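Local coordinates for protein glucosamine kinase (Streptacidiphilus jiangxiensis, PDB 6HWK) that phosphorylates D-glucosamine to D-glucosamine 6-phosphate at the expense of ATP, using magnesium ions, at residues E141-S146 against P325-A330. Numbering follows the deposited sequence.
Sequences EGEPGS and PADQRA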
loop_
_atom_site.group_PDB
_atom_site.type_symbol
_atom_site.label_atom_id
_atom_site.label_comp_id
_atom_site.label_asym_id
_atom_site.label_seq_id
_atom_site.Cartn_x
_atom_site.Cartn_y
_atom_site.Cartn_z
ATOM N N GLU D 141 -29.893 -40.461 -1.339
ATOM C CA GLU D 141 -31.102 -40.748 -2.103
ATOM C C GLU D 141 -32.167 -39.690 -1.836
ATOM O O GLU D 141 -32.664 -39.572 -0.711
ATOM C CB GLU D 141 -31.623 -42.144 -1.765
ATOM C CG GLU D 141 -32.524 -42.748 -2.827
ATOM C CD GLU D 141 -32.638 -44.256 -2.700
ATOM O OE1 GLU D 141 -32.049 -44.822 -1.755
ATOM O OE2 GLU D 141 -33.310 -44.877 -3.550
ATOM N N GLY D 142 -32.510 -38.910 -2.860
ATOM C CA GLY D 142 -33.493 -37.854 -2.740
ATOM C C GLY D 142 -32.923 -36.473 -2.493
ATOM O O GLY D 142 -33.658 -35.486 -2.622
ATOM N N GLU D 143 -31.629 -36.372 -2.141
ATOM C CA GLU D 143 -30.931 -35.128 -1.858
ATOM C C GLU D 143 -30.385 -34.510 -3.143
ATOM O O GLU D 143 -30.098 -35.224 -4.110
ATOM C CB GLU D 143 -29.781 -35.375 -0.885
ATOM C CG GLU D 143 -30.210 -35.834 0.498
ATOM C CD GLU D 143 -30.345 -34.687 1.480
ATOM O OE1 GLU D 143 -30.571 -33.542 1.036
ATOM O OE2 GLU D 143 -30.216 -34.931 2.699
ATOM N N PRO D 144 -30.233 -33.187 -3.183
ATOM C CA PRO D 144 -29.633 -32.551 -4.360
ATOM C C PRO D 144 -28.114 -32.555 -4.280
ATOM O O PRO D 144 -27.525 -32.402 -3.208
ATOM C CB PRO D 144 -30.189 -31.118 -4.316
ATOM C CG PRO D 144 -31.032 -31.027 -3.046
ATOM C CD PRO D 144 -30.668 -32.193 -2.191
ATOM N N GLY D 145 -27.479 -32.731 -5.438
ATOM C CA GLY D 145 -26.031 -32.785 -5.506
ATOM C C GLY D 145 -25.412 -31.686 -6.346
ATOM O O GLY D 145 -25.788 -30.516 -6.224
ATOM N N SER D 146 -24.463 -32.052 -7.200
ATOM C CA SER D 146 -23.773 -31.062 -8.021
ATOM C C SER D 146 -24.721 -30.491 -9.069
ATOM O O SER D 146 -25.416 -31.253 -9.751
ATOM C CB SER D 146 -22.556 -31.681 -8.701
ATOM O OG SER D 146 -21.948 -30.754 -9.582
ATOM N N PRO D 325 -22.155 -27.241 2.537
ATOM C CA PRO D 325 -22.532 -28.658 2.536
ATOM C C PRO D 325 -22.931 -29.109 1.138
ATOM O O PRO D 325 -23.345 -28.313 0.293
ATOM C CB PRO D 325 -23.720 -28.715 3.504
ATOM C CG PRO D 325 -23.552 -27.520 4.380
ATOM C CD PRO D 325 -22.939 -26.460 3.510
ATOM N N ALA D 326 -22.795 -30.416 0.903
ATOM C CA ALA D 326 -23.024 -30.954 -0.434
ATOM C C ALA D 326 -24.456 -30.729 -0.904
ATOM O O ALA D 326 -24.694 -30.559 -2.105
ATOM C CB ALA D 326 -22.680 -32.442 -0.465
ATOM N N ASP D 327 -25.418 -30.714 0.017
ATOM C CA ASP D 327 -26.820 -30.528 -0.335
ATOM C C ASP D 327 -27.210 -29.061 -0.488
ATOM O O ASP D 327 -28.401 -28.764 -0.630
ATOM C CB ASP D 327 -27.719 -31.201 0.708
ATOM C CG ASP D 327 -27.498 -30.659 2.108
ATOM O OD1 ASP D 327 -26.400 -30.130 2.375
ATOM O OD2 ASP D 327 -28.423 -30.770 2.942
ATOM N N GLN D 328 -26.245 -28.142 -0.466
ATOM C CA GLN D 328 -26.516 -26.724 -0.646
ATOM C C GLN D 328 -25.749 -26.109 -1.807
ATOM O O GLN D 328 -25.944 -24.923 -2.098
ATOM C CB GLN D 328 -26.191 -25.948 0.638
ATOM C CG GLN D 328 -27.025 -26.342 1.841
ATOM C CD GLN D 328 -26.710 -25.499 3.060
ATOM O OE1 GLN D 328 -25.929 -24.550 2.987
ATOM N NE2 GLN D 328 -27.316 -25.842 4.190
ATOM N N ARG D 329 -24.884 -26.874 -2.478
ATOM C CA ARG D 329 -24.078 -26.334 -3.565
ATOM C C ARG D 329 -24.882 -26.093 -4.837
ATOM O O ARG D 329 -24.353 -25.491 -5.778
ATOM C CB ARG D 329 -22.906 -27.273 -3.853
ATOM C CG ARG D 329 -21.992 -27.472 -2.658
ATOM C CD ARG D 329 -21.021 -28.615 -2.871
ATOM N NE ARG D 329 -20.333 -28.969 -1.632
ATOM C CZ ARG D 329 -19.585 -30.055 -1.475
ATOM N NH1 ARG D 329 -19.425 -30.903 -2.483
ATOM N NH2 ARG D 329 -18.999 -30.296 -0.310
ATOM N N ALA D 330 -26.134 -26.542 -4.888
ATOM C CA ALA D 330 -27.017 -26.255 -6.009
ATOM C C ALA D 330 -27.936 -25.069 -5.750
ATOM O O ALA D 330 -28.604 -24.610 -6.683
ATOM C CB ALA D 330 -27.863 -27.488 -6.349
HETATM O O HOH W 1 -31.097 -31.057 2.176
HETATM O O HOH W 2 -26.190 -29.210 -4.001
#
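Glu143 reaches Asp327 with one branch of its carboxylate: Glu143 OE1 lies 3.7 Å from Asp327 CB, and the two acidic side chains extend alongside each other in the same direction. CG of Glu143 sits beside its backbone N and anti to the carbonyl carbon (chi1 -65°), and a bend at chi2 brings the carboxylate alongside its neighbour, the two planes turned 79° apart. OE1 of Glu143 and OD2 of Asp327, on carboxylates that are probably both ionised, are 4.0 Å apart; a water that donates to both oxygens links them and probably softens the repulsion at this exposed edge. At Pro144 the backbone takes over. Pro144 O receives a nearly straight CA-H...O contact from Asp327 CA, 3.5 Å away with 168° at the hydrogen, while Pro144 CD only skirts Asp327 CB. This surface contact joins two loops of a two-lobed kinase: 141-146 leads from strand 130-138 of the large antiparallel sheet into helix 148-157, and 325-330 follows the magnesium ligands Asp317 and Asp319 on the way to helix 335-356. Gly145, the buried member, turns its carbonyl O to the second loop, where Ala330 CB packs against Gly145 O at 3.7 Å. Gly145 O also receives a hydrogen bond from a second water, 2.6 Å away, which also donates to Ala326 O and accepts a weak bond from Ala330 N. Two carbonyls that cannot bond to each other, Gly145 O and Ala326 O, are thereby linked through one water. Gln177 OE1 accepts the N-H of Gly145, and Gln177 is also touched by the side chains of Pro144 and Ala330. Ser146 points its CB away from 325-330, and its OG hydrogen-bonds to OD1 of Asp319, connecting the end of the first loop directly to a ligand of the second magnesium site.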